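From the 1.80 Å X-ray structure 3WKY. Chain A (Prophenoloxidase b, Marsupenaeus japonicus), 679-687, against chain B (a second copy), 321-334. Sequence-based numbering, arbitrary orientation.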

# COMPACT_ATOMS: atom_id res chain seq x y z
N ARG A 679 -21.14 -6.85 -56.51
CA ARG A 679 -20.25 -7.94 -56.11
C ARG A 679 -18.89 -7.36 -55.80
O ARG A 679 -18.42 -6.44 -56.48
N LYS A 680 -18.25 -7.89 -54.76
CA LYS A 680 -16.99 -7.34 -54.27
C LYS A 680 -15.79 -8.03 -54.91
O LYS A 680 -15.75 -9.25 -55.05
N GLU A 681 -14.82 -7.22 -55.31
CA GLU A 681 -13.57 -7.74 -55.86
C GLU A 681 -12.52 -7.84 -54.75
O GLU A 681 -12.20 -6.84 -54.11
N CYS A 682 -11.99 -9.04 -54.53
CA CYS A 682 -11.06 -9.30 -53.43
C CYS A 682 -9.60 -9.11 -53.83
O CYS A 682 -9.19 -9.47 -54.93
N LEU A 683 -8.81 -8.56 -52.92
CA LEU A 683 -7.38 -8.38 -53.17
C LEU A 683 -6.64 -9.71 -53.00
O LEU A 683 -5.71 -10.02 -53.75
N LEU A 684 -7.06 -10.50 -52.02
CA LEU A 684 -6.32 -11.71 -51.64
C LEU A 684 -7.19 -12.97 -51.64
O LEU A 684 -7.22 -13.71 -50.66
N PHE A 685 -7.89 -13.20 -52.76
CA PHE A 685 -8.75 -14.38 -52.95
C PHE A 685 -10.08 -14.33 -52.19
O PHE A 685 -11.12 -14.67 -52.74
N THR A 686 -10.05 -13.90 -50.93
CA THR A 686 -11.28 -13.83 -50.15
C THR A 686 -11.33 -12.48 -49.42
O THR A 686 -10.29 -11.93 -49.09
N CYS A 687 -12.53 -11.94 -49.22
CA CYS A 687 -12.67 -10.63 -48.58
C CYS A 687 -14.06 -10.44 -48.00
O CYS A 687 -14.43 -9.33 -47.61
OXT CYS A 687 -14.85 -11.39 -47.93
N VAL B 321 -15.55 2.22 -40.14
CA VAL B 321 -14.56 1.74 -41.09
C VAL B 321 -14.16 0.32 -40.72
O VAL B 321 -13.62 0.09 -39.63
N ARG B 322 -14.44 -0.64 -41.60
CA ARG B 322 -14.09 -2.03 -41.33
C ARG B 322 -12.58 -2.24 -41.24
O ARG B 322 -11.82 -1.65 -42.02
N LEU B 323 -12.15 -3.08 -40.30
CA LEU B 323 -10.76 -3.50 -40.17
C LEU B 323 -10.61 -4.91 -40.72
O LEU B 323 -11.20 -5.85 -40.19
N THR B 324 -9.82 -5.07 -41.77
CA THR B 324 -9.57 -6.42 -42.29
C THR B 324 -8.22 -6.48 -43.00
O THR B 324 -7.83 -5.53 -43.67
N ASP B 325 -7.51 -7.60 -42.83
CA ASP B 325 -6.28 -7.81 -43.59
C ASP B 325 -6.55 -8.69 -44.82
O ASP B 325 -5.62 -9.16 -45.47
N ASN B 326 -7.84 -8.93 -45.08
CA ASN B 326 -8.32 -9.52 -46.35
C ASN B 326 -9.14 -8.45 -47.08
O ASN B 326 -10.35 -8.61 -47.25
N PRO B 327 -8.52 -7.33 -47.48
CA PRO B 327 -9.37 -6.23 -47.96
C PRO B 327 -9.92 -6.45 -49.38
O PRO B 327 -9.38 -7.25 -50.13
N GLU B 328 -10.99 -5.75 -49.71
CA GLU B 328 -11.45 -5.64 -51.09
C GLU B 328 -10.44 -4.80 -51.85
O GLU B 328 -9.65 -4.06 -51.25
N VAL B 329 -10.45 -4.91 -53.17
CA VAL B 329 -9.65 -4.00 -53.99
C VAL B 329 -10.07 -2.57 -53.67
O VAL B 329 -11.27 -2.26 -53.61
N GLY B 330 -9.08 -1.72 -53.40
CA GLY B 330 -9.35 -0.33 -53.04
C GLY B 330 -9.65 -0.08 -51.56
O GLY B 330 -9.84 1.07 -51.17
N GLU B 331 -9.71 -1.13 -50.75
CA GLU B 331 -9.96 -0.96 -49.31
C GLU B 331 -8.63 -0.92 -48.56
O GLU B 331 -7.67 -1.57 -48.96
N ASP B 332 -8.56 -0.14 -47.48
CA ASP B 332 -7.32 -0.10 -46.71
C ASP B 332 -7.14 -1.40 -45.92
O ASP B 332 -8.12 -2.12 -45.67
N TYR B 333 -5.90 -1.71 -45.55
CA TYR B 333 -5.63 -2.87 -44.70
C TYR B 333 -5.91 -2.49 -43.24
O TYR B 333 -5.55 -1.40 -42.80
N GLY B 334 -6.54 -3.40 -42.50
CA GLY B 334 -6.84 -3.13 -41.10
C GLY B 334 -5.59 -2.83 -40.28
O GLY B 334 -5.60 -1.92 -39.45

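The C-terminal tail of chain A lies against a loop of chain B, and the backbones meet in a single beta bridge between Cys A682 and Glu B328. Two hydrogen bonds flank it: Val B329 N to Glu A681 O (2.8 Å) and Leu A683 N to Pro B327 O (3.1 Å). Side chains pack around this short backbone seam.

Cys A682 points away from chain B, with chi1 m. Cys A687 points toward it, with chi1 p. Their sulfurs still meet, because the tail curls back on itself: Cys A682 SG to Cys A687 SG is 2.0 Å, a disulfide. At the end of the loop it closes, the last residue lies against Asn B326. There Cys A687 CB lies 3.2 Å from Asn B326 O, and Cys A687 SG is 3.8 Å from Glu B328 CG.

Leu A683 and Leu A684 both point toward chain B. Leu A683 has chi1 -145° and chi2 -118°, both between wells. In this conformation Leu A683 CD1 lies 3.0 Å from Tyr B333 OH, and Leu A683 CD2 lies 4.4 Å from Val B329 CG2. Tyr B333 (chi1 m) starts sideways, but its end comes nearer; its hydroxyl is hydrogen-bonded elsewhere in the structure. Leu A684 is m, t. Leu A684 CD1 sits 3.6 Å from Asp B325 O and 4.3 Å from Pro B327 CD. Val B329 is t, and its CG2 also meets Glu A681 CG at 3.6 Å; Glu A681 is fully extended (t, t).

Arg B322 points toward chain A. Its first two chi angles are t, and chi3 is p. Glu B331, extended as t, t, holds the guanidinium in a salt bridge: Arg B322 NE to Glu B331 OE2 is 2.9 Å and Arg B322 NH2 to Glu B331 OE1 is 2.7 Å. Glu B331 OE1 also accepts from Glu B328 N at 2.9 Å. Thus anchored, the guanidinium presents its edge to the chain A terminus. Arg B322 NH1 donates to Cys A687 O at 3.3 Å; the bond from Arg B322 NH2 to Cys A687 O, at 3.5 Å, is weak.

Two waters bridge the stretches. Water 1 accepts from Leu A684 N (2.8 Å) and donates to Thr A686 O (2.7 Å) and Pro B327 O (2.8 Å). Water 2 donates to Asn B326 O (3.1 Å) and weakly to Cys A687 O (3.0 Å), and it is hydrogen-bonded to Thr B324 OG1 (2.8 Å). Asn B326 N donates to the same hydroxyl, Thr B324 OG1, at 3.0 Å.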

# COMPACT_ATOMS: atom_id res chain seq x y z
CB ARG A 679 -20.14 -8.99 -57.21
CG ARG A 679 -19.60 -10.33 -56.74
CD ARG A 679 -20.69 -11.15 -56.06
NE ARG A 679 -21.85 -11.35 -56.93
CZ ARG A 679 -22.13 -12.49 -57.56
NH1 ARG A 679 -21.35 -13.56 -57.40
NH2 ARG A 679 -23.20 -12.58 -58.33
CB LYS A 680 -16.92 -7.49 -52.75
CG LYS A 680 -17.00 -8.94 -52.28
CD LYS A 680 -17.19 -9.04 -50.79
CE LYS A 680 -17.49 -10.48 -50.39
NZ LYS A 680 -18.18 -10.54 -49.07
CB GLU A 681 -13.07 -6.81 -56.95
CG GLU A 681 -11.86 -7.34 -57.70
CD GLU A 681 -11.41 -6.41 -58.82
OE1 GLU A 681 -10.48 -6.79 -59.56
OE2 GLU A 681 -11.99 -5.31 -58.96
CB CYS A 682 -11.27 -10.71 -52.87
SG CYS A 682 -12.93 -11.00 -52.24
CB LEU A 683 -6.84 -7.34 -52.19
CG LEU A 683 -5.73 -6.34 -52.54
CD1 LEU A 683 -4.55 -6.59 -51.62
CD2 LEU A 683 -5.31 -6.38 -53.99
CB LEU A 684 -5.66 -11.50 -50.25
CG LEU A 684 -4.76 -10.28 -50.13
CD1 LEU A 684 -4.33 -10.04 -48.68
CD2 LEU A 684 -3.52 -10.42 -51.02
CB PHE A 685 -8.03 -15.70 -52.66
CG PHE A 685 -6.83 -15.94 -53.53
CD1 PHE A 685 -6.98 -16.11 -54.90
CD2 PHE A 685 -5.56 -16.03 -52.99
CE1 PHE A 685 -5.88 -16.34 -55.71
CE2 PHE A 685 -4.45 -16.27 -53.79
CZ PHE A 685 -4.61 -16.43 -55.15
CB THR A 686 -11.37 -15.02 -49.15
OG1 THR A 686 -12.64 -15.00 -48.47
CG2 THR A 686 -10.24 -14.97 -48.12
CB CYS A 687 -12.36 -9.50 -49.57
SG CYS A 687 -13.49 -9.45 -51.01
CB VAL B 321 -13.28 2.61 -41.09
CG1 VAL B 321 -12.38 2.22 -42.26
CG2 VAL B 321 -13.63 4.09 -41.16
CB ARG B 322 -14.66 -2.93 -42.43
CG ARG B 322 -14.19 -4.36 -42.36
CD ARG B 322 -14.94 -5.26 -43.35
NE ARG B 322 -14.38 -5.19 -44.69
CZ ARG B 322 -14.59 -6.11 -45.63
NH1 ARG B 322 -15.35 -7.17 -45.35
NH2 ARG B 322 -14.04 -5.99 -46.82
CB LEU B 323 -10.33 -3.51 -38.70
CG LEU B 323 -10.33 -2.16 -37.97
CD1 LEU B 323 -9.95 -2.40 -36.49
CD2 LEU B 323 -9.34 -1.20 -38.63
CB THR B 324 -10.71 -6.87 -43.26
OG1 THR B 324 -10.45 -8.21 -43.70
CG2 THR B 324 -10.81 -5.95 -44.48
CB ASP B 325 -5.17 -8.41 -42.73
CG ASP B 325 -4.49 -7.38 -41.81
OD1 ASP B 325 -4.99 -6.23 -41.72
OD2 ASP B 325 -3.48 -7.72 -41.17
CB ASN B 326 -9.26 -10.71 -46.09
CG ASN B 326 -8.56 -11.97 -45.57
OD1 ASN B 326 -7.38 -12.21 -45.81
ND2 ASN B 326 -9.33 -12.81 -44.88
CB PRO B 327 -8.41 -5.04 -47.99
CG PRO B 327 -7.07 -5.66 -48.25
CD PRO B 327 -7.09 -6.99 -47.56
CB GLU B 328 -12.81 -4.95 -51.15
CG GLU B 328 -13.94 -5.73 -50.50
CD GLU B 328 -15.22 -4.94 -50.43
OE1 GLU B 328 -15.26 -3.83 -51.00
OE2 GLU B 328 -16.19 -5.42 -49.81
CB VAL B 329 -9.83 -4.31 -55.50
CG1 VAL B 329 -9.18 -3.22 -56.35
CG2 VAL B 329 -9.23 -5.67 -55.82
CB GLU B 331 -10.82 -2.12 -48.79
CG GLU B 331 -11.22 -2.00 -47.32
CD GLU B 331 -12.12 -3.14 -46.86
OE1 GLU B 331 -12.14 -4.21 -47.52
OE2 GLU B 331 -12.82 -2.98 -45.84
CB ASP B 332 -7.36 1.08 -45.74
CG ASP B 332 -5.97 1.60 -45.40
OD1 ASP B 332 -4.97 0.90 -45.68
OD2 ASP B 332 -5.89 2.72 -44.85
CB TYR B 333 -4.16 -3.27 -44.79
CG TYR B 333 -3.73 -3.77 -46.16
CD1 TYR B 333 -3.56 -2.89 -47.23
CD2 TYR B 333 -3.47 -5.12 -46.37
CE1 TYR B 333 -3.16 -3.35 -48.47
CE2 TYR B 333 -3.07 -5.58 -47.61
CZ TYR B 333 -2.92 -4.69 -48.66
OH TYR B 333 -2.52 -5.15 -49.90
O HOH W 1 -8.58 -9.91 -49.77
O HOH W 2 -12.64 -9.17 -45.20